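Local coordinates for De novo designed switch protein caging a hemagglutinin binder (sCageHA267_1S) (PDB 7CBC) that probably acts as a designed biosensor switch, its helical cage holding a small hemagglutinin-binding domain until a partner opens it, at residues Lys102-Leu114 against Glu177-Ile189. Numbering follows the deposited sequence.
Sequences KLLLKAIAETQDL and ESERIIEEARRLI
Ile181 plugs a tightly packed part of the contact, a knob in the hole formed by Ala107, Glu110, Thr111 and Leu114. With CG2 of Ile181 anti to the backbone N, Ile181 CG2 lies 3.9 Å from Ala107 CB, while Ile181 CD1 meets Leu114 CD1 tip to tip at 3.6 Å. Beside this plug, Thr111 OG1 donates to Ala107 O within its own helix, nearly in line with the C=O bond, and accepts from a water that also donates to Ser178 O, bridging the two helices. This is knobs-into-holes packing in the designed bundle: segments 102-114 and 177-189, on helices 99-142 and 146-190, run antiparallel at 174°, their axes 9.9 Å apart at closest approach; helix 195-239 touches Thr111, and helix 3-46 touches Leu104. Packing is looser toward Leu103, whose CD1 and CD2 approach Leu188 CD1 and Ile189 CG1, each at 4.1 Å. On the more solvent-exposed flank, Arg180 NE and NH2 both grip Glu177 OE2; Arg180 NH2 stands 3.8 Å from Glu110 OE1, a long salt bridge, and a water also links these two atoms. Glu177 CG, anti to the backbone N (chi1 -171°), lies 3.6 Å from Leu114 CD1, and the bend at chi2 (52°) turns the carboxylate toward Arg180. With an alanine here, Arg180 would probably lose its two-nitrogen grip and be freer to turn, and Leu114 would lose the methylene packed against it.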
ATOM      1  N   LYS A 102      17.230   1.205  22.582  1.00 37.09           N
ATOM      2  CA  LYS A 102      17.971   1.215  21.323  1.00 38.34           C
ATOM      3  C   LYS A 102      17.657  -0.023  20.489  1.00 36.68           C
ATOM      4  O   LYS A 102      17.612   0.045  19.257  1.00 36.22           O
ATOM      5  CB  LYS A 102      19.477   1.319  21.594  1.00 39.28           C
ATOM      6  CG  LYS A 102      19.924   2.655  22.203  1.00 43.75           C
ATOM      7  CD  LYS A 102      21.378   2.612  22.721  1.00 50.01           C
ATOM      8  CE  LYS A 102      22.399   2.555  21.576  1.00 52.38           C
ATOM      9  NZ  LYS A 102      23.813   2.747  22.045  1.00 55.25           N
ATOM     10  N   LEU A 103      17.444  -1.164  21.145  1.00 35.48           N
ATOM     11  CA  LEU A 103      17.115  -2.394  20.435  1.00 30.65           C
ATOM     12  C   LEU A 103      15.737  -2.309  19.787  1.00 36.17           C
ATOM     13  O   LEU A 103      15.560  -2.670  18.610  1.00 29.85           O
ATOM     14  CB  LEU A 103      17.167  -3.565  21.404  1.00 31.75           C
ATOM     15  CG  LEU A 103      17.020  -4.944  20.789  1.00 38.02           C
ATOM     16  CD1 LEU A 103      18.238  -5.216  19.935  1.00 40.14           C
ATOM     17  CD2 LEU A 103      16.892  -5.989  21.879  1.00 35.65           C
ATOM     18  N   LEU A 104      14.737  -1.866  20.550  1.00 32.09           N
ATOM     19  CA  LEU A 104      13.407  -1.703  19.981  1.00 26.99           C
ATOM     20  C   LEU A 104      13.447  -0.744  18.799  1.00 30.99           C
ATOM     21  O   LEU A 104      12.917  -1.048  17.725  1.00 30.29           O
ATOM     22  CB  LEU A 104      12.440  -1.224  21.061  1.00 32.60           C
ATOM     23  CG  LEU A 104      12.224  -2.301  22.125  1.00 29.30           C
ATOM     24  CD1 LEU A 104      11.538  -1.770  23.382  1.00 33.68           C
ATOM     25  CD2 LEU A 104      11.425  -3.429  21.497  1.00 31.57           C
ATOM     26  N   LEU A 105      14.140   0.390  18.959  1.00 29.91           N
ATOM     27  CA  LEU A 105      14.183   1.395  17.903  1.00 30.79           C
ATOM     28  C   LEU A 105      14.881   0.876  16.654  1.00 32.79           C
ATOM     29  O   LEU A 105      14.445   1.164  15.533  1.00 26.88           O
ATOM     30  CB  LEU A 105      14.867   2.663  18.398  1.00 34.10           C
ATOM     31  CG  LEU A 105      14.811   3.782  17.354  1.00 36.34           C
ATOM     32  CD1 LEU A 105      13.369   4.308  17.193  1.00 29.86           C
ATOM     33  CD2 LEU A 105      15.784   4.914  17.684  1.00 40.64           C
ATOM     34  N   LYS A 106      15.970   0.121  16.812  1.00 30.32           N
ATOM     35  CA  LYS A 106      16.568  -0.494  15.627  1.00 32.26           C
ATOM     36  C   LYS A 106      15.581  -1.434  14.948  1.00 32.98           C
ATOM     37  O   LYS A 106      15.529  -1.519  13.713  1.00 31.30           O
ATOM     38  CB  LYS A 106      17.855  -1.229  15.994  1.00 32.43           C
ATOM     39  CG  LYS A 106      18.412  -2.127  14.884  1.00 36.43           C
ATOM     40  CD  LYS A 106      19.857  -2.578  15.178  1.00 43.60           C
ATOM     41  CE  LYS A 106      19.940  -3.649  16.282  1.00 47.28           C
ATOM     42  NZ  LYS A 106      19.519  -5.005  15.809  1.00 44.39           N
ATOM     43  N   ALA A 107      14.774  -2.141  15.739  1.00 29.60           N
ATOM     44  CA  ALA A 107      13.774  -3.014  15.142  1.00 31.09           C
ATOM     45  C   ALA A 107      12.706  -2.208  14.428  1.00 28.76           C
ATOM     46  O   ALA A 107      12.157  -2.667  13.426  1.00 31.19           O
ATOM     47  CB  ALA A 107      13.144  -3.911  16.205  1.00 31.33           C
ATOM     48  N   ILE A 108      12.400  -1.008  14.913  1.00 26.34           N
ATOM     49  CA  ILE A 108      11.413  -0.187  14.223  1.00 27.70           C
ATOM     50  C   ILE A 108      12.002   0.385  12.943  1.00 32.30           C
ATOM     51  O   ILE A 108      11.323   0.464  11.911  1.00 24.93           O
ATOM     52  CB  ILE A 108      10.905   0.918  15.160  1.00 29.84           C
ATOM     53  CG1 ILE A 108      10.165   0.306  16.332  1.00 23.17           C
ATOM     54  CG2 ILE A 108       9.977   1.883  14.440  1.00 26.69           C
ATOM     55  CD1 ILE A 108       9.664   1.363  17.234  1.00 31.61           C
ATOM     56  N   ALA A 109      13.271   0.797  12.984  1.00 30.93           N
ATOM     57  CA  ALA A 109      13.880   1.371  11.791  1.00 26.55           C
ATOM     58  C   ALA A 109      14.031   0.326  10.697  1.00 30.03           C
ATOM     59  O   ALA A 109      13.701   0.590   9.535  1.00 28.20           O
ATOM     60  CB  ALA A 109      15.231   2.001  12.132  1.00 31.11           C
ATOM     61  N   GLU A 110      14.523  -0.868  11.041  1.00 30.37           N
ATOM     62  CA  GLU A 110      14.640  -1.925  10.037  1.00 32.92           C
ATOM     63  C   GLU A 110      13.290  -2.289   9.452  1.00 30.64           C
ATOM     64  O   GLU A 110      13.175  -2.592   8.254  1.00 25.81           O
ATOM     65  CB  GLU A 110      15.248  -3.182  10.641  1.00 32.94           C
ATOM     66  CG  GLU A 110      16.732  -3.189  10.861  1.00 40.05           C
ATOM     67  CD  GLU A 110      17.169  -4.548  11.362  1.00 43.46           C
ATOM     68  OE1 GLU A 110      17.122  -5.520  10.573  1.00 45.72           O
ATOM     69  OE2 GLU A 110      17.511  -4.655  12.556  1.00 48.16           O
ATOM     70  N   THR A 111      12.267  -2.352  10.302  1.00 26.44           N
ATOM     71  CA  THR A 111      10.955  -2.743   9.810  1.00 27.23           C
ATOM     72  C   THR A 111      10.398  -1.679   8.873  1.00 32.17           C
ATOM     73  O   THR A 111       9.862  -1.998   7.801  1.00 32.71           O
ATOM     74  CB  THR A 111      10.013  -2.999  10.993  1.00 29.48           C
ATOM     75  OG1 THR A 111      10.397  -4.211  11.656  1.00 27.73           O
ATOM     76  CG2 THR A 111       8.616  -3.168  10.508  1.00 28.07           C
ATOM     77  N   GLN A 112      10.562  -0.405   9.232  1.00 28.35           N
ATOM     78  CA  GLN A 112      10.051   0.642   8.362  1.00 31.46           C
ATOM     79  C   GLN A 112      10.780   0.671   7.030  1.00 33.96           C
ATOM     80  O   GLN A 112      10.174   0.970   6.003  1.00 29.11           O
ATOM     81  CB  GLN A 112      10.134   1.992   9.063  1.00 28.98           C
ATOM     82  CG  GLN A 112       9.604   3.154   8.257  1.00 29.23           C
ATOM     83  CD  GLN A 112       8.147   3.006   7.853  1.00 30.07           C
ATOM     84  OE1 GLN A 112       7.466   2.040   8.212  1.00 27.16           O
ATOM     85  NE2 GLN A 112       7.661   3.977   7.088  1.00 26.89           N
ATOM     86  N   ASP A 113      12.068   0.343   7.010  1.00 35.83           N
ATOM     87  CA  ASP A 113      12.749   0.299   5.726  1.00 31.28           C
ATOM     88  C   ASP A 113      12.200  -0.825   4.858  1.00 35.09           C
ATOM     89  O   ASP A 113      12.088  -0.666   3.635  1.00 30.35           O
ATOM     90  CB  ASP A 113      14.253   0.157   5.932  1.00 37.68           C
ATOM     91  CG  ASP A 113      15.026   0.245   4.632  1.00 40.35           C
ATOM     92  OD1 ASP A 113      15.423  -0.816   4.114  1.00 45.36           O
ATOM     93  OD2 ASP A 113      15.229   1.371   4.127  1.00 45.80           O
ATOM     94  N   LEU A 114      11.827  -1.957   5.468  1.00 32.16           N
ATOM     95  CA  LEU A 114      11.162  -3.015   4.704  1.00 32.28           C
ATOM     96  C   LEU A 114       9.871  -2.509   4.079  1.00 32.47           C
ATOM     97  O   LEU A 114       9.591  -2.765   2.898  1.00 29.42           O
ATOM     98  CB  LEU A 114      10.852  -4.212   5.600  1.00 35.21           C
ATOM     99  CG  LEU A 114      11.972  -5.078   6.155  1.00 34.86           C
ATOM    100  CD1 LEU A 114      11.336  -6.211   6.948  1.00 31.61           C
ATOM    101  CD2 LEU A 114      12.844  -5.614   5.028  1.00 32.74           C
ATOM    102  N   GLU A 177      10.581 -11.247   6.576  1.00 33.25           N
ATOM    103  CA  GLU A 177      11.674 -10.463   7.153  1.00 38.41           C
ATOM    104  C   GLU A 177      11.205  -9.610   8.340  1.00 36.98           C
ATOM    105  O   GLU A 177      12.003  -9.285   9.233  1.00 38.52           O
ATOM    106  CB  GLU A 177      12.309  -9.606   6.046  1.00 32.01           C
ATOM    107  CG  GLU A 177      13.613  -8.890   6.427  1.00 40.96           C
ATOM    108  CD  GLU A 177      14.667  -9.815   7.028  1.00 44.74           C
ATOM    109  OE1 GLU A 177      14.779 -10.976   6.572  1.00 43.51           O
ATOM    110  OE2 GLU A 177      15.389  -9.374   7.960  1.00 46.36           O
ATOM    111  N   SER A 178       9.920  -9.249   8.380  1.00 32.19           N
ATOM    112  CA  SER A 178       9.384  -8.543   9.537  1.00 32.88           C
ATOM    113  C   SER A 178       9.332  -9.454  10.757  1.00 35.67           C
ATOM    114  O   SER A 178       9.693  -9.046  11.870  1.00 34.41           O
ATOM    115  CB  SER A 178       7.995  -7.998   9.219  1.00 31.18           C
ATOM    116  OG  SER A 178       8.076  -6.881   8.362  1.00 28.66           O
ATOM    117  N   GLU A 179       8.872 -10.693  10.564  1.00 34.95           N
ATOM    118  CA  GLU A 179       8.824 -11.646  11.662  1.00 40.56           C
ATOM    119  C   GLU A 179      10.221 -12.024  12.128  1.00 39.66           C
ATOM    120  O   GLU A 179      10.447 -12.209  13.328  1.00 37.88           O
ATOM    121  CB  GLU A 179       8.037 -12.879  11.239  1.00 40.53           C
ATOM    122  CG  GLU A 179       6.552 -12.672  11.415  1.00 52.17           C
ATOM    123  CD  GLU A 179       5.718 -13.395  10.392  1.00 55.67           C
ATOM    124  OE1 GLU A 179       6.291 -14.086   9.513  1.00 52.54           O
ATOM    125  OE2 GLU A 179       4.477 -13.261  10.477  1.00 60.61           O
ATOM    126  N   ARG A 180      11.173 -12.125  11.199  1.00 37.19           N
ATOM    127  CA  ARG A 180      12.536 -12.462  11.590  1.00 40.27           C
ATOM    128  C   ARG A 180      13.154 -11.349  12.427  1.00 38.15           C
ATOM    129  O   ARG A 180      13.873 -11.624  13.395  1.00 41.00           O
ATOM    130  CB  ARG A 180      13.382 -12.767  10.351  1.00 39.88           C
ATOM    131  CG  ARG A 180      14.828 -13.106  10.678  1.00 44.44           C
ATOM    132  CD  ARG A 180      15.764 -12.784   9.529  1.00 45.04           C
ATOM    133  NE  ARG A 180      15.977 -11.342   9.434  1.00 48.29           N
ATOM    134  CZ  ARG A 180      16.671 -10.623  10.317  1.00 47.00           C
ATOM    135  NH1 ARG A 180      17.233 -11.210  11.366  1.00 48.53           N
ATOM    136  NH2 ARG A 180      16.798  -9.311  10.149  1.00 42.11           N
ATOM    137  N   ILE A 181      12.864 -10.090  12.089  1.00 38.56           N
ATOM    138  CA  ILE A 181      13.311  -8.964  12.907  1.00 35.01           C
ATOM    139  C   ILE A 181      12.743  -9.077  14.316  1.00 34.88           C
ATOM    140  O   ILE A 181      13.456  -8.918  15.315  1.00 35.58           O
ATOM    141  CB  ILE A 181      12.902  -7.635  12.244  1.00 36.14           C
ATOM    142  CG1 ILE A 181      13.817  -7.311  11.057  1.00 36.47           C
ATOM    143  CG2 ILE A 181      12.859  -6.492  13.265  1.00 32.86           C
ATOM    144  CD1 ILE A 181      13.159  -6.449   9.988  1.00 32.12           C
ATOM    145  N   ILE A 182      11.447  -9.365  14.409  1.00 34.26           N
ATOM    146  CA  ILE A 182      10.794  -9.495  15.700  1.00 33.49           C
ATOM    147  C   ILE A 182      11.362 -10.679  16.471  1.00 33.17           C
ATOM    148  O   ILE A 182      11.771 -10.541  17.628  1.00 36.38           O
ATOM    149  CB  ILE A 182       9.271  -9.612  15.508  1.00 33.60           C
ATOM    150  CG1 ILE A 182       8.752  -8.372  14.780  1.00 30.76           C
ATOM    151  CG2 ILE A 182       8.577  -9.759  16.867  1.00 33.39           C
ATOM    152  CD1 ILE A 182       7.267  -8.382  14.501  1.00 34.95           C
ATOM    153  N   GLU A 183      11.403 -11.857  15.847  1.00 33.57           N
ATOM    154  CA  GLU A 183      11.849 -13.049  16.563  1.00 37.23           C
ATOM    155  C   GLU A 183      13.286 -12.905  17.053  1.00 39.15           C
ATOM    156  O   GLU A 183      13.620 -13.353  18.156  1.00 36.50           O
ATOM    157  CB  GLU A 183      11.691 -14.288  15.685  1.00 38.74           C
ATOM    158  CG  GLU A 183      12.278 -15.568  16.295  1.00 45.45           C
ATOM    159  CD  GLU A 183      11.467 -16.126  17.472  1.00 50.86           C
ATOM    160  OE1 GLU A 183      10.303 -15.706  17.651  1.00 52.27           O
ATOM    161  OE2 GLU A 183      11.993 -16.986  18.219  1.00 45.84           O
ATOM    162  N   GLU A 184      14.148 -12.264  16.262  1.00 36.53           N
ATOM    163  CA  GLU A 184      15.499 -11.968  16.730  1.00 36.29           C
ATOM    164  C   GLU A 184      15.479 -11.087  17.974  1.00 38.29           C
ATOM    165  O   GLU A 184      16.198 -11.343  18.948  1.00 36.30           O
ATOM    166  CB  GLU A 184      16.297 -11.274  15.638  1.00 42.79           C
ATOM    167  CG  GLU A 184      17.750 -10.996  16.002  1.00 45.92           C
ATOM    168  CD  GLU A 184      18.700 -11.922  15.285  1.00 57.31           C
ATOM    169  OE1 GLU A 184      19.131 -12.915  15.914  1.00 58.48           O
ATOM    170  OE2 GLU A 184      19.000 -11.680  14.083  1.00 56.93           O
ATOM    171  N   ALA A 185      14.698 -10.007  17.934  1.00 32.12           N
ATOM    172  CA  ALA A 185      14.642  -9.103  19.070  1.00 35.55           C
ATOM    173  C   ALA A 185      13.989  -9.779  20.271  1.00 37.84           C
ATOM    174  O   ALA A 185      14.470  -9.638  21.399  1.00 36.07           O
ATOM    175  CB  ALA A 185      13.912  -7.820  18.684  1.00 32.15           C
ATOM    176  N   ARG A 186      12.915 -10.539  20.050  1.00 34.55           N
ATOM    177  CA  ARG A 186      12.303 -11.279  21.146  1.00 37.26           C
ATOM    178  C   ARG A 186      13.320 -12.190  21.819  1.00 41.75           C
ATOM    179  O   ARG A 186      13.530 -12.106  23.030  1.00 43.63           O
ATOM    180  CB  ARG A 186      11.116 -12.097  20.646  1.00 36.83           C
ATOM    181  CG  ARG A 186      10.216 -12.586  21.762  1.00 42.04           C
ATOM    182  CD  ARG A 186       9.270 -13.657  21.291  1.00 42.80           C
ATOM    183  NE  ARG A 186      10.009 -14.766  20.698  1.00 45.58           N
ATOM    184  CZ  ARG A 186      10.582 -15.743  21.388  1.00 45.15           C
ATOM    185  NH1 ARG A 186      10.508 -15.761  22.719  1.00 51.98           N
ATOM    186  NH2 ARG A 186      11.239 -16.702  20.751  1.00 45.62           N
ATOM    187  N   ARG A 187      13.982 -13.051  21.040  1.00 40.83           N
ATOM    188  CA  ARG A 187      14.946 -13.979  21.625  1.00 41.30           C
ATOM    189  C   ARG A 187      15.995 -13.241  22.434  1.00 44.12           C
ATOM    190  O   ARG A 187      16.384 -13.692  23.519  1.00 42.07           O
ATOM    191  CB  ARG A 187      15.613 -14.819  20.540  1.00 42.04           C
ATOM    192  CG  ARG A 187      14.775 -15.996  20.118  1.00 46.10           C
ATOM    193  CD  ARG A 187      15.300 -16.624  18.841  1.00 48.32           C
ATOM    194  NE  ARG A 187      14.651 -17.901  18.572  1.00 53.47           N
ATOM    195  CZ  ARG A 187      14.758 -18.562  17.426  1.00 52.43           C
ATOM    196  NH1 ARG A 187      15.492 -18.057  16.439  1.00 55.89           N
ATOM    197  NH2 ARG A 187      14.125 -19.720  17.265  1.00 50.51           N
ATOM    198  N   LEU A 188      16.451 -12.093  21.935  1.00 39.96           N
ATOM    199  CA  LEU A 188      17.419 -11.322  22.698  1.00 41.40           C
ATOM    200  C   LEU A 188      16.817 -10.809  24.004  1.00 43.76           C
ATOM    201  O   LEU A 188      17.477 -10.824  25.047  1.00 45.64           O
ATOM    202  CB  LEU A 188      17.968 -10.169  21.862  1.00 40.65           C
ATOM    203  CG  LEU A 188      18.884 -10.490  20.680  1.00 43.10           C
ATOM    204  CD1 LEU A 188      19.334  -9.191  20.034  1.00 40.17           C
ATOM    205  CD2 LEU A 188      20.091 -11.321  21.094  1.00 48.86           C
ATOM    206  N   ILE A 189      15.555 -10.383  23.981  1.00 41.28           N
ATOM    207  CA  ILE A 189      14.945  -9.870  25.203  1.00 41.70           C
ATOM    208  C   ILE A 189      14.731 -10.992  26.215  1.00 42.45           C
ATOM    209  O   ILE A 189      15.034 -10.829  27.403  1.00 46.27           O
ATOM    210  CB  ILE A 189      13.630  -9.140  24.877  1.00 39.69           C
ATOM    211  CG1 ILE A 189      13.887  -7.960  23.941  1.00 44.72           C
ATOM    212  CG2 ILE A 189      13.009  -8.603  26.131  1.00 41.05           C
ATOM    213  CD1 ILE A 189      12.616  -7.257  23.449  1.00 39.97           C
TER
HETATM  214  O   HOH W   1      17.638  -7.911  12.434  1.00 46.65           O
HETATM  215  O   HOH W   2       9.081  -6.466  12.130  1.00 31.59           O